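Local coordinates for protein unsaturated chondroitin disaccharide hydrolase (Streptococcus agalactiae, PDB 3ANK) that hydrolyses unsaturated disaccharides of chondroitin, hyaluronan and heparin, releasing the unsaturated uronic acid and preferring sulfated substrates, at residues A[37-42]-A[350-355]; A[75-80]-A[379-384]; A[116-121]-A[176-181]; A[172-177]-A[249-254]. The protein carries 1 engineered substitution. One frame throughout, in Å; residues are numbered along the deposited sequence. Where two conformers were deposited one is given.

Interactions 1 and 2 share one side of the (alpha6/alpha6)-barrel, their centres 14 Å apart, and touch where Leu40 packs on Cys77 and Leu78. Interactions 3 and 4 lie at the active site, with centres 11 Å apart; they share Cys176 and Leu177 and meet where the Phe118 ring lies by Trp251 and Asn175. Tyr382, in segment 379-384 but pointing away from 75-80, bridges the two halves by touching Phe118 and Leu178 of interaction 3 and Trp251 and Tyr254 of interaction 4. The unsaturated uronate touches Phe118 and is hydrogen-bonded by Asn175 and Trp251, whereas interaction 1 stays about 17 Å from interaction 4 by nearest atoms.

Interaction 1: A[37-42]-A[350-355]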
# COMPACT_ATOMS: atom_id res chain seq x y z
N LEU A 37 18.35 2.83 -2.26
CA LEU A 37 18.74 2.54 -3.63
C LEU A 37 19.97 1.66 -3.71
O LEU A 37 20.11 0.87 -4.63
CB LEU A 37 18.94 3.83 -4.44
CG LEU A 37 17.75 4.23 -5.31
CD1 LEU A 37 16.43 4.22 -4.51
CD2 LEU A 37 17.99 5.59 -5.94
N LYS A 38 20.88 1.80 -2.75
CA LYS A 38 22.05 0.92 -2.77
C LYS A 38 21.57 -0.51 -2.64
O LYS A 38 22.02 -1.39 -3.38
CB LYS A 38 23.05 1.29 -1.68
CG LYS A 38 23.67 2.66 -1.93
CD LYS A 38 25.16 2.67 -1.65
CE LYS A 38 25.43 2.18 -0.26
NZ LYS A 38 24.47 2.80 0.68
N GLN A 39 20.65 -0.75 -1.72
CA GLN A 39 20.08 -2.08 -1.56
C GLN A 39 19.38 -2.53 -2.85
O GLN A 39 19.53 -3.67 -3.28
CB GLN A 39 19.10 -2.14 -0.37
CG GLN A 39 18.63 -3.54 -0.07
CD GLN A 39 19.79 -4.46 0.27
OE1 GLN A 39 20.52 -4.22 1.23
NE2 GLN A 39 19.97 -5.50 -0.52
N LEU A 40 18.63 -1.62 -3.46
CA LEU A 40 17.95 -1.91 -4.72
C LEU A 40 18.90 -2.35 -5.86
O LEU A 40 18.65 -3.35 -6.54
CB LEU A 40 17.15 -0.69 -5.17
CG LEU A 40 16.22 -0.89 -6.36
CD1 LEU A 40 15.24 -2.03 -6.08
CD2 LEU A 40 15.47 0.40 -6.64
N TYR A 41 19.98 -1.60 -6.06
CA TYR A 41 20.95 -1.96 -7.08
C TYR A 41 21.64 -3.29 -6.78
O TYR A 41 21.93 -4.07 -7.69
CB TYR A 41 21.98 -0.86 -7.25
CG TYR A 41 21.50 0.27 -8.12
CD1 TYR A 41 20.89 1.39 -7.56
CD2 TYR A 41 21.63 0.21 -9.50
CE1 TYR A 41 20.44 2.42 -8.36
CE2 TYR A 41 21.19 1.23 -10.30
CZ TYR A 41 20.59 2.34 -9.73
OH TYR A 41 20.14 3.36 -10.52
N ILE A 42 21.91 -3.55 -5.51
CA ILE A 42 22.43 -4.85 -5.12
C ILE A 42 21.42 -5.94 -5.47
O ILE A 42 21.76 -6.99 -6.02
CB ILE A 42 22.74 -4.87 -3.62
CG1 ILE A 42 24.02 -4.08 -3.34
CG2 ILE A 42 22.88 -6.29 -3.12
CD1 ILE A 42 24.22 -3.77 -1.87
N ASN A 350 20.11 -1.73 7.21
CA ASN A 350 21.47 -1.19 7.21
C ASN A 350 22.55 -2.11 6.65
O ASN A 350 23.63 -1.66 6.31
CB ASN A 350 21.85 -0.69 8.61
CG ASN A 350 21.13 0.58 8.97
OD1 ASN A 350 21.18 1.55 8.21
ND2 ASN A 350 20.44 0.59 10.09
N GLU A 351 22.28 -3.41 6.58
CA GLU A 351 23.26 -4.32 6.00
C GLU A 351 23.02 -4.50 4.50
O GLU A 351 22.03 -5.08 4.07
CB GLU A 351 23.29 -5.66 6.73
CG GLU A 351 24.27 -5.68 7.90
CD GLU A 351 23.74 -4.94 9.10
OE1 GLU A 351 24.51 -4.19 9.73
OE2 GLU A 351 22.55 -5.11 9.42
N LEU A 352 23.96 -3.98 3.71
CA LEU A 352 23.84 -3.98 2.27
C LEU A 352 24.37 -5.27 1.66
O LEU A 352 25.46 -5.28 1.08
CB LEU A 352 24.55 -2.77 1.67
CG LEU A 352 24.01 -1.44 2.22
CD1 LEU A 352 24.75 -0.25 1.61
CD2 LEU A 352 22.49 -1.32 1.98
N ILE A 353 23.60 -6.34 1.79
CA ILE A 353 23.95 -7.61 1.19
C ILE A 353 22.79 -8.14 0.33
O ILE A 353 21.62 -7.85 0.61
CB ILE A 353 24.35 -8.65 2.24
CG1 ILE A 353 23.12 -9.24 2.92
CG2 ILE A 353 25.27 -8.03 3.29
CD1 ILE A 353 23.45 -10.47 3.76
N ALA A 354 23.13 -8.90 -0.70
CA ALA A 354 22.15 -9.37 -1.67
C ALA A 354 20.91 -9.99 -1.04
O ALA A 354 21.00 -10.92 -0.24
CB ALA A 354 22.80 -10.35 -2.65
N GLY A 355 19.74 -9.49 -1.40
CA GLY A 355 18.49 -10.11 -0.95
C GLY A 355 17.86 -9.47 0.27
O GLY A 355 16.74 -9.82 0.64
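The flat carboxamide of Gln39 meets the backbone of Glu351, Leu352 and Ile353 with both its heteroatoms, joining an outer helix of the (alpha6/alpha6)-barrel, 26-47, to the loop that follows helix 329-347. On one end of the amide, NE2 donates to Ile353 O at 3.1 Å with an N-H...O angle of 153°. The donor approaches from above the plane of that carbonyl, 53° out of it, rather than along a lone pair. The same NE2 is also hydrogen-bonded to Asn43 OD1, one turn further along the helix, and Asn43 OD1 takes Gly355 N as well; the amide is thus tied to helix and loop together. On the other end OE1 faces Glu351 O at 3.3 Å, two acceptors side by side, with Leu352 CA and CD2 close to OE1; Glu351 O has its donor in Asn349 ND2. What puts the amide there is the first torsion of Gln39, which swings CG opposite the backbone N (chi1 -173°), followed by a bend at chi2.

Leu352 is the centre of an inverse gamma turn, whose weak bond runs from Ile353 N to Glu351 O at 3.0 Å. The turn presents Leu352 to the helix, and its side chain meets that of Ile42 at about a right angle, CB lying 3.7 Å from Ile42 CD1. The two branches of Ile42 divide the work. CD1 also sits 3.5 Å from Leu352 O, while CG2 meets the backbone two residues further on, 3.5 Å from Ala354 CA.

Interaction 2: A[75-80]-A[379-384]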
# COMPACT_ATOMS: atom_id res chain seq x y z
N THR A 75 8.69 -4.21 -9.26
CA THR A 75 8.76 -3.29 -10.38
C THR A 75 8.52 -1.84 -9.93
O THR A 75 9.20 -0.92 -10.38
CB THR A 75 7.78 -3.68 -11.50
OG1 THR A 75 7.87 -5.10 -11.71
CG2 THR A 75 8.12 -2.96 -12.79
N GLY A 76 7.56 -1.65 -9.03
CA GLY A 76 7.28 -0.32 -8.51
C GLY A 76 8.49 0.35 -7.85
O GLY A 76 8.71 1.56 -8.02
N CYS A 77 9.23 -0.42 -7.06
CA CYS A 77 10.49 0.06 -6.50
C CYS A 77 11.45 0.56 -7.56
O CYS A 77 12.10 1.58 -7.39
CB CYS A 77 11.18 -1.02 -5.68
SG CYS A 77 10.34 -1.41 -4.13
N LEU A 78 11.56 -0.19 -8.66
CA LEU A 78 12.44 0.20 -9.76
C LEU A 78 11.99 1.55 -10.34
O LEU A 78 12.81 2.46 -10.52
CB LEU A 78 12.48 -0.89 -10.84
CG LEU A 78 13.00 -2.26 -10.38
CD1 LEU A 78 12.93 -3.28 -11.49
CD2 LEU A 78 14.43 -2.18 -9.80
N TRP A 79 10.70 1.68 -10.63
CA TRP A 79 10.20 2.92 -11.20
C TRP A 79 10.39 4.07 -10.22
O TRP A 79 10.79 5.17 -10.61
CB TRP A 79 8.72 2.81 -11.61
CG TRP A 79 8.45 1.94 -12.83
CD1 TRP A 79 7.53 0.92 -12.92
CD2 TRP A 79 9.05 2.05 -14.14
NE1 TRP A 79 7.53 0.40 -14.20
CE2 TRP A 79 8.46 1.06 -14.96
CE3 TRP A 79 10.03 2.89 -14.69
CZ2 TRP A 79 8.83 0.87 -16.30
CZ3 TRP A 79 10.40 2.70 -16.03
CH2 TRP A 79 9.80 1.70 -16.82
N LEU A 80 10.13 3.82 -8.94
CA LEU A 80 10.32 4.87 -7.92
C LEU A 80 11.77 5.35 -7.87
O LEU A 80 12.03 6.56 -7.79
CB LEU A 80 9.87 4.38 -6.54
CG LEU A 80 8.36 4.33 -6.32
CD1 LEU A 80 8.07 3.79 -4.93
CD2 LEU A 80 7.74 5.71 -6.50
N GLY A 379 5.83 -3.61 1.78
CA GLY A 379 6.41 -2.71 2.77
C GLY A 379 7.55 -1.89 2.18
O GLY A 379 7.65 -0.68 2.40
N ASP A 380 8.41 -2.55 1.42
CA ASP A 380 9.54 -1.88 0.79
C ASP A 380 9.02 -0.85 -0.21
O ASP A 380 9.52 0.27 -0.26
CB ASP A 380 10.42 -2.88 0.04
CG ASP A 380 11.21 -3.76 0.97
OD1 ASP A 380 11.23 -3.51 2.20
OD2 ASP A 380 11.81 -4.73 0.47
N TYR A 381 8.03 -1.25 -0.99
CA TYR A 381 7.45 -0.36 -1.99
C TYR A 381 6.84 0.89 -1.35
O TYR A 381 7.13 2.02 -1.78
CB TYR A 381 6.40 -1.05 -2.87
CG TYR A 381 5.74 -0.00 -3.73
CD1 TYR A 381 4.57 0.63 -3.31
CD2 TYR A 381 6.35 0.44 -4.91
CE1 TYR A 381 3.99 1.63 -4.07
CE2 TYR A 381 5.78 1.44 -5.67
CZ TYR A 381 4.60 2.04 -5.24
OH TYR A 381 4.05 3.04 -5.99
N TYR A 382 6.02 0.72 -0.32
CA TYR A 382 5.34 1.88 0.28
C TYR A 382 6.29 2.78 1.08
O TYR A 382 6.07 4.00 1.18
CB TYR A 382 4.12 1.45 1.09
CG TYR A 382 3.00 0.96 0.20
CD1 TYR A 382 2.40 1.81 -0.74
CD2 TYR A 382 2.53 -0.35 0.28
CE1 TYR A 382 1.36 1.36 -1.57
CE2 TYR A 382 1.51 -0.81 -0.56
CZ TYR A 382 0.93 0.04 -1.47
OH TYR A 382 -0.09 -0.41 -2.29
N TYR A 383 7.34 2.19 1.65
CA TYR A 383 8.38 2.97 2.32
C TYR A 383 9.09 3.87 1.30
O TYR A 383 9.18 5.08 1.49
CB TYR A 383 9.36 2.02 3.01
CG TYR A 383 10.63 2.67 3.53
CD1 TYR A 383 10.60 3.60 4.57
CD2 TYR A 383 11.87 2.31 3.00
CE1 TYR A 383 11.77 4.17 5.05
CE2 TYR A 383 13.04 2.88 3.48
CZ TYR A 383 12.98 3.81 4.50
OH TYR A 383 14.15 4.38 4.95
N LEU A 384 9.54 3.29 0.19
CA LEU A 384 10.15 4.06 -0.89
C LEU A 384 9.15 5.07 -1.47
O LEU A 384 9.51 6.21 -1.77
CB LEU A 384 10.69 3.13 -1.98
CG LEU A 384 11.56 3.78 -3.07
CD1 LEU A 384 12.67 4.61 -2.42
CD2 LEU A 384 12.15 2.73 -3.99
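Leu80 and Tyr381 make the tight end of this contact, Leu80 CD1 lying 3.4 Å from Tyr381 CE2. Helices 71-85 and 377-391 are the first and last inner helices of the (alpha6/alpha6)-barrel, and here they come together to close the inner ring. Their short segments run nearly parallel, 21° between directions, with the axes 9.1 Å apart.

The close approach is possible because the Tyr381 ring enters over Gly76. With CG turned opposite its own backbone N (chi1 173°), the ring reaches toward helix 71-85 and lays one edge against the backbone: CD2 is 3.6 Å from Gly76 C, and Cys77 N lies near the ring plane too. Leu80 crosses the ring at about a right angle, neither squarely over a face nor at the edge. The phenol oxygen is hydrogen-bonded to Glu385, one turn further along its own helix.

On the other flank the fit is slacker, although it too is buried. Cys77 SG rests near the backbone of 380-381, 3.7 Å from Tyr381 CA, and comes no closer than 4.4 Å to Asp380 CB. The Asp380 carboxylate is engaged outside the two segments, with Tyr61 OH and Leu359 N. Further toward the C-terminal ends of the two segments comes Leu384, whose CD2 lies 3.8 Å from Leu80 CB and 3.6 Å from the carbonyl oxygen of Cys77.

Interaction 3: A[116-121]-A[176-181]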
# COMPACT_ATOMS: atom_id res chain seq x y z
N LEU A 116 -5.29 -7.58 -8.97
CA LEU A 116 -4.95 -7.03 -10.27
C LEU A 116 -4.42 -5.61 -10.18
O LEU A 116 -3.52 -5.24 -10.94
CB LEU A 116 -6.17 -7.08 -11.19
CG LEU A 116 -6.48 -8.50 -11.66
CD1 LEU A 116 -7.87 -8.57 -12.27
CD2 LEU A 116 -5.41 -8.94 -12.65
N GLY A 117 -4.98 -4.82 -9.28
CA GLY A 117 -4.50 -3.46 -9.06
C GLY A 117 -3.09 -3.47 -8.49
O GLY A 117 -2.21 -2.79 -9.00
N PHE A 118 -2.88 -4.24 -7.44
CA PHE A 118 -1.56 -4.34 -6.83
C PHE A 118 -0.52 -4.82 -7.84
O PHE A 118 0.62 -4.34 -7.83
CB PHE A 118 -1.58 -5.28 -5.62
CG PHE A 118 -2.27 -4.72 -4.42
CD1 PHE A 118 -3.25 -5.44 -3.76
CD2 PHE A 118 -1.93 -3.45 -3.95
CE1 PHE A 118 -3.89 -4.91 -2.65
CE2 PHE A 118 -2.56 -2.92 -2.84
CZ PHE A 118 -3.54 -3.66 -2.18
N LEU A 119 -0.91 -5.74 -8.71
CA LEU A 119 0.02 -6.28 -9.71
C LEU A 119 0.36 -5.31 -10.84
O LEU A 119 1.55 -5.12 -11.17
CB LEU A 119 -0.52 -7.60 -10.30
CG LEU A 119 -0.36 -8.84 -9.40
CD1 LEU A 119 -1.22 -9.99 -9.91
CD2 LEU A 119 1.10 -9.27 -9.31
N TYR A 120 -0.66 -4.67 -11.41
CA TYR A 120 -0.51 -3.92 -12.66
C TYR A 120 -0.28 -2.42 -12.50
O TYR A 120 0.29 -1.78 -13.38
CB TYR A 120 -1.68 -4.23 -13.62
CG TYR A 120 -1.45 -5.60 -14.23
CD1 TYR A 120 -0.81 -5.75 -15.45
CD2 TYR A 120 -1.76 -6.75 -13.51
CE1 TYR A 120 -0.54 -7.00 -15.97
CE2 TYR A 120 -1.50 -8.02 -14.03
CZ TYR A 120 -0.88 -8.13 -15.26
OH TYR A 120 -0.60 -9.38 -15.77
N THR A 121 -0.70 -1.87 -11.36
CA THR A 121 -0.58 -0.43 -11.17
C THR A 121 0.87 0.02 -10.96
O THR A 121 1.35 0.90 -11.66
CB THR A 121 -1.46 0.07 -10.02
OG1 THR A 121 -2.83 -0.24 -10.30
CG2 THR A 121 -1.31 1.58 -9.86
N CYS A 176 -9.54 -3.91 -1.43
CA CYS A 176 -10.11 -3.53 -2.73
C CYS A 176 -10.06 -2.03 -2.99
O CYS A 176 -10.10 -1.60 -4.14
CB CYS A 176 -11.54 -4.05 -2.87
SG CYS A 176 -11.63 -5.85 -3.18
N LEU A 177 -9.99 -1.24 -1.92
CA LEU A 177 -9.88 0.21 -2.08
C LEU A 177 -8.66 0.59 -2.93
O LEU A 177 -8.67 1.60 -3.63
CB LEU A 177 -9.83 0.91 -0.72
CG LEU A 177 -11.12 0.80 0.10
CD1 LEU A 177 -11.06 1.69 1.32
CD2 LEU A 177 -12.33 1.13 -0.76
N LEU A 178 -7.61 -0.23 -2.86
CA LEU A 178 -6.41 -0.00 -3.67
C LEU A 178 -6.62 -0.54 -5.07
O LEU A 178 -6.09 0.01 -6.04
CB LEU A 178 -5.19 -0.68 -3.04
CG LEU A 178 -4.38 0.13 -2.01
CD1 LEU A 178 -3.61 1.23 -2.70
CD2 LEU A 178 -5.28 0.67 -0.91
N ASN A 179 -7.39 -1.61 -5.16
CA ASN A 179 -7.57 -2.34 -6.40
C ASN A 179 -8.45 -1.62 -7.42
O ASN A 179 -8.22 -1.73 -8.62
CB ASN A 179 -8.15 -3.71 -6.10
CG ASN A 179 -7.51 -4.79 -6.92
OD1 ASN A 179 -8.20 -5.48 -7.67
ND2 ASN A 179 -6.19 -4.93 -6.79
N ILE A 180 -9.45 -0.89 -6.94
CA ILE A 180 -10.33 -0.15 -7.84
C ILE A 180 -9.66 1.03 -8.55
O ILE A 180 -10.21 1.56 -9.51
CB ILE A 180 -11.60 0.35 -7.12
CG1 ILE A 180 -11.23 1.27 -5.96
CG2 ILE A 180 -12.43 -0.84 -6.62
CD1 ILE A 180 -12.46 1.91 -5.30
N GLN A 181 -8.49 1.45 -8.09
CA GLN A 181 -7.82 2.57 -8.76
C GLN A 181 -7.49 2.19 -10.21
O GLN A 181 -7.49 3.03 -11.11
CB GLN A 181 -6.56 3.00 -8.00
CG GLN A 181 -6.80 3.24 -6.50
CD GLN A 181 -7.92 4.22 -6.24
OE1 GLN A 181 -8.77 4.01 -5.36
NE2 GLN A 181 -7.94 5.31 -7.00
O HOH W 1 -4.99 -0.40 -8.64
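Leu178 is the first residue of 176-181 to touch 116-121, and it does so with its side chain on the far end of the Phe118 ring. CB lies 3.5 Å from Phe118 CE2 and the same from CZ, with CG close behind, so the leucine stem rather than its methyls bears on the aromatic; the approach is oblique to the ring. Turning CG of Phe118 away from its carbonyl carbon (chi1 -73°) brings the ring across to this neighbour.

The carbonyl of Leu178 faces Thr121. A water donates to Leu178 O at 2.9 Å and to Thr121 OG1 at 2.7 Å, while Thr121 OG1 in turn donates to Gly117 O at 2.9 Å. Gly117 O also receives Thr121 N, the two donors coming from opposite faces of its plane.

Asn179 follows, lying directly against the start of the other helix: its CA is 4.2 Å from that of Gly117. The glycine lets the backbones come this near.

The start of inner helix 116-131 thus meets the irregular, weakly bonded beginning of the next inner helix of the (alpha6/alpha6)-barrel, and Phe118 belongs to the glycan pocket, touching both the bound unsaturated uronate and Trp251.

Interaction 4: A[172-177]-A[249-254]; sequences LIINCL and QAWGIY. Engineered in segment 172-177: Asn175 (natural residue Asp). With GCD (4-deoxy-alpha-L-threo-hex-4-enopyranuronic acid), chain B.
In both Asn175 and Trp251, CG lies anti to the carbonyl carbon and beside the backbone N (chi1 -75° for Trp251), and from their separate backbones the two side chains converge on the bound unsaturated uronate. They meet obliquely before reaching it. Asn175 CB lies over one face of the indole, and ND2 comes 3.3 Å from Trp251 CD1, with the amide and ring planes 48° apart. Each group then takes a different part of the sugar. Trp251 NE1 donates to carboxylate oxygen O6B at 3.1 Å with an N-H...O angle of 150°, and O6B lies in the plane of the indole at its edge. Asn175 OD1 accepts from hydroxyl O3 at 3.0 Å and sits 3.1 Å from C4, a carbon of the ring double bond.

Asn175 is an engineered replacement for the aspartate that acts as proton donor; its closeness to C4 is consistent with the hydration of the double bond by which glycoside hydrolase family 88 works. Asp115 OD2 and Arg247 NH2 hold the same sugar. Here, in the glycan pocket of the (alpha6/alpha6)-barrel, the turn leading into helix 176-179 packs on inner helix 246-263.

Beneath the polar groups the contact is apolar. Ile174 CG2 lies at the indole's edge, 4.1 Å from Trp251 CB, while the CG1 branch of Ile174 runs to Gly252, CG1 being 3.8 Å from Gly252 N. One turn on, Leu177 CB approaches Trp251 O, and Leu177 CD1 reaches to 4.0 Å from Gly252 CA.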
# COMPACT_ATOMS: atom_id res chain seq x y z
N LEU A 172 -15.41 -9.02 -1.05
CA LEU A 172 -15.37 -7.68 -0.48
C LEU A 172 -14.38 -7.58 0.70
O LEU A 172 -14.64 -8.06 1.80
CB LEU A 172 -16.76 -7.24 -0.02
CG LEU A 172 -17.16 -5.80 -0.28
CD1 LEU A 172 -17.12 -5.52 -1.78
CD2 LEU A 172 -18.56 -5.52 0.28
N ILE A 173 -13.24 -6.94 0.45
CA ILE A 173 -12.26 -6.71 1.49
C ILE A 173 -11.71 -5.29 1.37
O ILE A 173 -11.74 -4.69 0.30
CB ILE A 173 -11.13 -7.75 1.43
CG1 ILE A 173 -10.46 -7.71 0.05
CG2 ILE A 173 -11.68 -9.14 1.72
CD1 ILE A 173 -9.48 -8.84 -0.19
N ILE A 174 -11.21 -4.76 2.49
CA ILE A 174 -10.76 -3.37 2.53
C ILE A 174 -9.64 -3.13 1.51
O ILE A 174 -9.51 -2.02 0.96
CB ILE A 174 -10.33 -2.95 3.96
CG1 ILE A 174 -10.08 -1.45 4.04
CG2 ILE A 174 -9.11 -3.75 4.41
CD1 ILE A 174 -11.34 -0.62 3.93
N ASN A 175 -8.87 -4.18 1.24
CA ASN A 175 -7.80 -4.17 0.24
C ASN A 175 -8.28 -3.64 -1.11
O ASN A 175 -7.51 -3.03 -1.85
CB ASN A 175 -7.27 -5.60 0.01
CG ASN A 175 -6.96 -6.35 1.30
OD1 ASN A 175 -6.17 -7.30 1.29
ND2 ASN A 175 -7.57 -5.95 2.41
N CYS A 176 -9.54 -3.91 -1.43
CA CYS A 176 -10.11 -3.53 -2.73
C CYS A 176 -10.06 -2.03 -2.99
O CYS A 176 -10.10 -1.60 -4.14
CB CYS A 176 -11.54 -4.05 -2.87
SG CYS A 176 -11.63 -5.85 -3.18
N LEU A 177 -9.99 -1.24 -1.92
CA LEU A 177 -9.88 0.21 -2.08
C LEU A 177 -8.66 0.59 -2.93
O LEU A 177 -8.67 1.60 -3.63
CB LEU A 177 -9.83 0.91 -0.72
CG LEU A 177 -11.12 0.80 0.10
CD1 LEU A 177 -11.06 1.69 1.32
CD2 LEU A 177 -12.33 1.13 -0.76
N GLN A 249 -6.14 -1.64 8.29
CA GLN A 249 -6.47 -0.28 8.66
C GLN A 249 -5.79 0.69 7.68
O GLN A 249 -6.40 1.66 7.22
CB GLN A 249 -6.02 -0.02 10.10
CG GLN A 249 -6.56 1.28 10.72
CD GLN A 249 -8.07 1.24 10.97
OE1 GLN A 249 -8.72 2.29 11.10
NE2 GLN A 249 -8.62 0.03 11.03
N ALA A 250 -4.54 0.40 7.34
CA ALA A 250 -3.75 1.20 6.40
C ALA A 250 -4.27 1.17 4.97
O ALA A 250 -4.19 2.17 4.26
CB ALA A 250 -2.27 0.77 6.42
N TRP A 251 -4.79 0.01 4.54
CA TRP A 251 -5.39 -0.10 3.20
C TRP A 251 -6.54 0.92 3.11
O TRP A 251 -6.80 1.49 2.05
CB TRP A 251 -5.95 -1.51 2.94
CG TRP A 251 -4.92 -2.62 2.65
CD1 TRP A 251 -5.00 -3.93 3.04
CD2 TRP A 251 -3.70 -2.49 1.91
NE1 TRP A 251 -3.90 -4.63 2.59
CE2 TRP A 251 -3.08 -3.77 1.90
CE3 TRP A 251 -3.06 -1.42 1.26
CZ2 TRP A 251 -1.86 -4.01 1.26
CZ3 TRP A 251 -1.84 -1.66 0.62
CH2 TRP A 251 -1.25 -2.94 0.63
N GLY A 252 -7.24 1.12 4.22
CA GLY A 252 -8.33 2.11 4.28
C GLY A 252 -7.77 3.52 4.26
O GLY A 252 -8.25 4.38 3.54
N ILE A 253 -6.74 3.76 5.07
CA ILE A 253 -6.14 5.08 5.18
C ILE A 253 -5.59 5.59 3.84
O ILE A 253 -5.70 6.78 3.52
CB ILE A 253 -5.05 5.09 6.25
CG1 ILE A 253 -5.72 4.88 7.63
CG2 ILE A 253 -4.25 6.40 6.20
CD1 ILE A 253 -4.74 4.53 8.76
N TYR A 254 -5.03 4.68 3.05
CA TYR A 254 -4.54 5.02 1.71
C TYR A 254 -5.64 4.90 0.64
O TYR A 254 -5.78 5.77 -0.22
CB TYR A 254 -3.34 4.14 1.34
CG TYR A 254 -2.47 4.69 0.21
CD1 TYR A 254 -1.41 3.94 -0.30
CD2 TYR A 254 -2.71 5.94 -0.35
CE1 TYR A 254 -0.61 4.42 -1.32
CE2 TYR A 254 -1.91 6.43 -1.40
CZ TYR A 254 -0.86 5.66 -1.87
OH TYR A 254 -0.06 6.13 -2.92
C1 GCD B . -3.48 -11.03 -0.13
C2 GCD B . -4.57 -10.15 -0.72
C3 GCD B . -3.99 -8.78 -1.04
C4 GCD B . -3.40 -8.25 0.25
C5 GCD B . -2.94 -9.12 1.23
C6 GCD B . -2.39 -8.54 2.52
O2 GCD B . -5.07 -10.76 -1.90
O3 GCD B . -5.03 -7.90 -1.47
O5 GCD B . -2.92 -10.48 1.08
O6A GCD B . -1.94 -9.35 3.36
O6B GCD B . -2.38 -7.30 2.65